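Local coordinates for protein omega transaminase (Pseudomonas sp., PDB 5LHA) that probably transfers amino groups between amines or amino acids and keto compounds, as a class III, fold type I transaminase that shuttles the nitrogen through pyridoxamine phosphate, at residues 267-279 with 345-358. Sequence-based numbering, arbitrary orientation.
Sequences VTGFGRSGCMLGS and LDIVEAEDLPGNAA
Pro354 lies against the backbone of Gly271, its CG 3.8 Å from Gly271 CA, in a close-packed patch. Gly271 suits the place twice over: its positive phi (128°) would jam a CB against the preceding carbonyl, and that CB would also run into the proline ring. Proline, in the first turn of helix 353-368, gives up no N-H that the helix needs and offers a rigid apolar ring edge of CB and CG. One turn on, Ala357 CB sits 3.3 Å from Gly271 O and close to Arg272 O as well; a methyl is small enough to let the loop come down onto the helix. Gly271 O accepts from Gly274 N, closing a type I turn, and Gly274 brings its CA to 3.5 Å from Pro354 O in a CA-H...O contact.

Beside the end of helix 335-350, Phe270 meets Leu345 CD2 obliquely through CE1 at 3.5 Å. Met276 reaches the same helix because its chain bends at chi2 (67°) and chi3 (77°), bringing SD to 4.1 Å from Val348 CG1 and CE near Glu349 CG. The Met276-Glu349 edge is looser and nearer solvent: Met276 is partly exposed, and the exposed Glu349 lends its methylene while its carboxylate pairs with Arg105 of helix 97-109.

Arg272 turns away from the helices to bond Leu386 O, Pro434 O and Asn66 OD1, while Val267, at the loop's start, touches the PMP. The loop leading from the cofactor thus meets the helix pair through apolar and CH contacts, so the fit probably rests on shape rather than on hydrogen bonds between the two segments.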
loop_
_atom_site.group_PDB
_atom_site.type_symbol
_atom_site.label_atom_id
_atom_site.label_comp_id
_atom_site.label_asym_id
_atom_site.label_seq_id
_atom_site.Cartn_x
_atom_site.Cartn_y
_atom_site.Cartn_z
ATOM N N VAL A 267 2.363 -28.816 4.854
ATOM C CA VAL A 267 2.237 -29.791 5.938
ATOM C C VAL A 267 1.497 -31.046 5.481
ATOM O O VAL A 267 1.928 -32.171 5.768
ATOM C CB VAL A 267 1.564 -29.139 7.166
ATOM C CG1 VAL A 267 1.289 -30.172 8.247
ATOM C CG2 VAL A 267 2.456 -28.044 7.730
ATOM N N THR A 268 0.372 -30.871 4.773
ATOM C CA THR A 268 -0.466 -31.984 4.329
ATOM C C THR A 268 0.115 -32.738 3.136
ATOM O O THR A 268 -0.368 -33.831 2.818
ATOM C CB THR A 268 -1.855 -31.488 3.936
ATOM O OG1 THR A 268 -1.724 -30.505 2.904
ATOM C CG2 THR A 268 -2.561 -30.865 5.133
ATOM N N GLY A 269 1.078 -32.154 2.432
ATOM C CA GLY A 269 1.692 -32.827 1.311
ATOM C C GLY A 269 2.372 -34.120 1.691
ATOM O O GLY A 269 3.152 -34.177 2.651
ATOM N N PHE A 270 2.046 -35.169 0.943
ATOM C CA PHE A 270 2.689 -36.477 0.993
ATOM C C PHE A 270 2.263 -37.324 2.190
ATOM O O PHE A 270 3.037 -38.178 2.635
ATOM C CB PHE A 270 4.217 -36.338 0.934
ATOM C CG PHE A 270 4.698 -35.546 -0.261
ATOM C CD1 PHE A 270 4.651 -36.086 -1.537
ATOM C CD2 PHE A 270 5.152 -34.240 -0.107
ATOM C CE1 PHE A 270 5.071 -35.350 -2.629
ATOM C CE2 PHE A 270 5.577 -33.503 -1.195
ATOM C CZ PHE A 270 5.536 -34.062 -2.459
ATOM N N GLY A 271 1.074 -37.099 2.758
ATOM C CA GLY A 271 0.458 -38.158 3.539
ATOM C C GLY A 271 -0.038 -37.899 4.949
ATOM O O GLY A 271 -0.748 -38.749 5.495
ATOM N N ARG A 272 0.324 -36.768 5.566
ATOM C CA ARG A 272 0.079 -36.612 7.000
ATOM C C ARG A 272 -1.400 -36.758 7.347
ATOM O O ARG A 272 -1.741 -37.268 8.422
ATOM C CB ARG A 272 0.621 -35.274 7.506
ATOM C CG ARG A 272 0.470 -35.098 9.024
ATOM C CD ARG A 272 1.399 -34.039 9.584
ATOM N NE ARG A 272 2.809 -34.422 9.546
ATOM C CZ ARG A 272 3.411 -35.220 10.429
ATOM N NH1 ARG A 272 2.733 -35.752 11.439
ATOM N NH2 ARG A 272 4.702 -35.492 10.295
ATOM N N SER A 273 -2.294 -36.305 6.467
ATOM C CA SER A 273 -3.722 -36.304 6.761
ATOM C C SER A 273 -4.462 -37.509 6.194
ATOM O O SER A 273 -5.691 -37.562 6.291
ATOM C CB SER A 273 -4.363 -35.013 6.239
ATOM O OG SER A 273 -4.582 -35.082 4.843
ATOM N N GLY A 274 -3.755 -38.484 5.632
ATOM C CA GLY A 274 -4.386 -39.684 5.122
ATOM C C GLY A 274 -4.413 -39.785 3.614
ATOM O O GLY A 274 -5.006 -40.732 3.083
ATOM N N CYS A 275 -3.821 -38.831 2.907
ATOM C CA CYS A 275 -3.878 -38.805 1.458
ATOM C C CYS A 275 -2.608 -38.128 0.951
ATOM O O CYS A 275 -1.987 -37.336 1.667
ATOM C CB CYS A 275 -5.154 -38.078 1.016
ATOM S SG CYS A 275 -5.609 -38.227 -0.705
ATOM N N MET A 276 -2.214 -38.453 -0.287
ATOM C CA MET A 276 -1.005 -37.851 -0.854
ATOM C C MET A 276 -1.115 -36.332 -0.938
ATOM O O MET A 276 -0.099 -35.629 -0.895
ATOM C CB MET A 276 -0.711 -38.446 -2.229
ATOM C CG MET A 276 0.704 -38.181 -2.734
ATOM S SD MET A 276 1.987 -39.020 -1.768
ATOM C CE MET A 276 1.857 -40.695 -2.382
ATOM N N LEU A 277 -2.328 -35.815 -1.080
ATOM C CA LEU A 277 -2.619 -34.400 -0.922
ATOM C C LEU A 277 -3.826 -34.240 -0.018
ATOM O O LEU A 277 -4.729 -35.084 -0.017
ATOM C CB LEU A 277 -2.898 -33.709 -2.256
ATOM C CG LEU A 277 -1.760 -33.549 -3.249
ATOM C CD1 LEU A 277 -2.296 -32.927 -4.527
ATOM C CD2 LEU A 277 -0.662 -32.695 -2.632
ATOM N N GLY A 278 -3.800 -33.187 0.799
ATOM C CA GLY A 278 -4.986 -32.823 1.552
ATOM C C GLY A 278 -6.141 -32.415 0.656
ATOM O O GLY A 278 -7.300 -32.721 0.946
ATOM N N SER A 279 -5.841 -31.692 -0.431
ATOM C CA SER A 279 -6.878 -31.273 -1.373
ATOM C C SER A 279 -7.493 -32.468 -2.086
ATOM O O SER A 279 -8.715 -32.549 -2.249
ATOM C CB SER A 279 -6.292 -30.311 -2.398
ATOM O OG SER A 279 -5.212 -30.933 -3.063
ATOM N N LEU A 345 10.407 -39.847 -1.759
ATOM C CA LEU A 345 9.119 -40.185 -2.362
ATOM C C LEU A 345 8.970 -41.684 -2.563
ATOM O O LEU A 345 7.867 -42.231 -2.434
ATOM C CB LEU A 345 8.961 -39.475 -3.703
ATOM C CG LEU A 345 8.957 -37.954 -3.634
ATOM C CD1 LEU A 345 8.837 -37.365 -5.025
ATOM C CD2 LEU A 345 7.817 -37.511 -2.754
ATOM N N ASP A 346 10.067 -42.362 -2.887
ATOM C CA ASP A 346 10.030 -43.808 -3.039
ATOM C C ASP A 346 9.573 -44.485 -1.749
ATOM O O ASP A 346 8.712 -45.371 -1.772
ATOM C CB ASP A 346 11.394 -44.310 -3.506
ATOM C CG ASP A 346 11.696 -43.895 -4.940
ATOM O OD1 ASP A 346 10.754 -43.477 -5.639
ATOM O OD2 ASP A 346 12.859 -44.003 -5.379
ATOM N N ILE A 347 10.132 -44.075 -0.608
ATOM C CA ILE A 347 9.727 -44.663 0.670
ATOM C C ILE A 347 8.255 -44.373 0.949
ATOM O O ILE A 347 7.517 -45.246 1.425
ATOM C CB ILE A 347 10.631 -44.151 1.808
ATOM C CG1 ILE A 347 12.046 -44.714 1.664
ATOM C CG2 ILE A 347 10.057 -44.510 3.175
ATOM C CD1 ILE A 347 13.067 -44.039 2.549
ATOM N N VAL A 348 7.805 -43.149 0.652
ATOM C CA VAL A 348 6.423 -42.753 0.936
ATOM C C VAL A 348 5.442 -43.671 0.214
ATOM O O VAL A 348 4.456 -44.145 0.792
ATOM C CB VAL A 348 6.203 -41.278 0.548
ATOM C CG1 VAL A 348 4.716 -40.889 0.644
ATOM C CG2 VAL A 348 7.064 -40.356 1.413
ATOM N N GLU A 349 5.693 -43.922 -1.065
ATOM C CA GLU A 349 4.795 -44.754 -1.855
ATOM C C GLU A 349 4.978 -46.233 -1.543
ATOM O O GLU A 349 4.000 -46.988 -1.518
ATOM C CB GLU A 349 5.017 -44.470 -3.335
ATOM C CG GLU A 349 4.590 -43.061 -3.723
ATOM C CD GLU A 349 4.766 -42.779 -5.196
ATOM O OE1 GLU A 349 5.831 -43.130 -5.740
ATOM O OE2 GLU A 349 3.846 -42.200 -5.810
ATOM N N ALA A 350 6.222 -46.674 -1.340
ATOM C CA ALA A 350 6.464 -48.089 -1.080
ATOM C C ALA A 350 5.837 -48.532 0.236
ATOM O O ALA A 350 5.276 -49.630 0.326
ATOM C CB ALA A 350 7.966 -48.383 -1.080
ATOM N N GLU A 351 5.933 -47.699 1.271
ATOM C CA GLU A 351 5.468 -48.056 2.604
ATOM C C GLU A 351 4.067 -47.547 2.925
ATOM O O GLU A 351 3.638 -47.653 4.080
ATOM C CB GLU A 351 6.482 -47.549 3.628
ATOM C CG GLU A 351 7.847 -48.172 3.383
ATOM C CD GLU A 351 8.902 -47.730 4.356
ATOM O OE1 GLU A 351 8.617 -46.866 5.210
ATOM O OE2 GLU A 351 10.043 -48.223 4.243
ATOM N N ASP A 352 3.330 -47.077 1.923
ATOM C CA ASP A 352 2.017 -46.442 2.074
ATOM C C ASP A 352 1.925 -45.580 3.334
ATOM O O ASP A 352 1.096 -45.803 4.213
ATOM C CB ASP A 352 0.916 -47.496 2.072
ATOM C CG ASP A 352 -0.477 -46.900 1.937
ATOM O OD1 ASP A 352 -0.625 -45.782 1.386
ATOM O OD2 ASP A 352 -1.433 -47.568 2.384
ATOM N N LEU A 353 2.775 -44.560 3.397
ATOM C CA LEU A 353 2.778 -43.691 4.565
ATOM C C LEU A 353 1.474 -42.894 4.655
ATOM O O LEU A 353 1.027 -42.595 5.773
ATOM C CB LEU A 353 3.994 -42.766 4.548
ATOM C CG LEU A 353 5.338 -43.484 4.687
ATOM C CD1 LEU A 353 6.479 -42.487 4.843
ATOM C CD2 LEU A 353 5.294 -44.467 5.850
ATOM N N PRO A 354 0.835 -42.513 3.537
ATOM C CA PRO A 354 -0.517 -41.947 3.671
ATOM C C PRO A 354 -1.494 -42.928 4.294
ATOM O O PRO A 354 -2.367 -42.518 5.067
ATOM C CB PRO A 354 -0.892 -41.582 2.229
ATOM C CG PRO A 354 0.396 -41.385 1.544
ATOM C CD PRO A 354 1.349 -42.351 2.160
ATOM N N GLY A 355 -1.363 -44.218 3.972
ATOM C CA GLY A 355 -2.229 -45.221 4.569
ATOM C C GLY A 355 -1.938 -45.462 6.039
ATOM O O GLY A 355 -2.859 -45.668 6.836
ATOM N N ASN A 356 -0.658 -45.481 6.417
ATOM C CA ASN A 356 -0.314 -45.638 7.829
ATOM C C ASN A 356 -0.803 -44.463 8.666
ATOM O O ASN A 356 -1.220 -44.649 9.817
ATOM C CB ASN A 356 1.193 -45.813 8.009
ATOM C CG ASN A 356 1.546 -46.235 9.418
ATOM O OD1 ASN A 356 1.149 -47.306 9.860
ATOM N ND2 ASN A 356 2.258 -45.379 10.143
ATOM N N ALA A 357 -0.726 -43.245 8.113
ATOM C CA ALA A 357 -1.180 -42.053 8.824
ATOM C C ALA A 357 -2.679 -42.098 9.084
ATOM O O ALA A 357 -3.142 -41.756 10.179
ATOM C CB ALA A 357 -0.821 -40.799 8.029
ATOM N N ALA A 358 -3.455 -42.485 8.074
ATOM C CA ALA A 358 -4.900 -42.593 8.249
ATOM C C ALA A 358 -5.268 -43.630 9.305
ATOM O O ALA A 358 -6.231 -43.445 10.057
ATOM C CB ALA A 358 -5.557 -42.931 6.913
#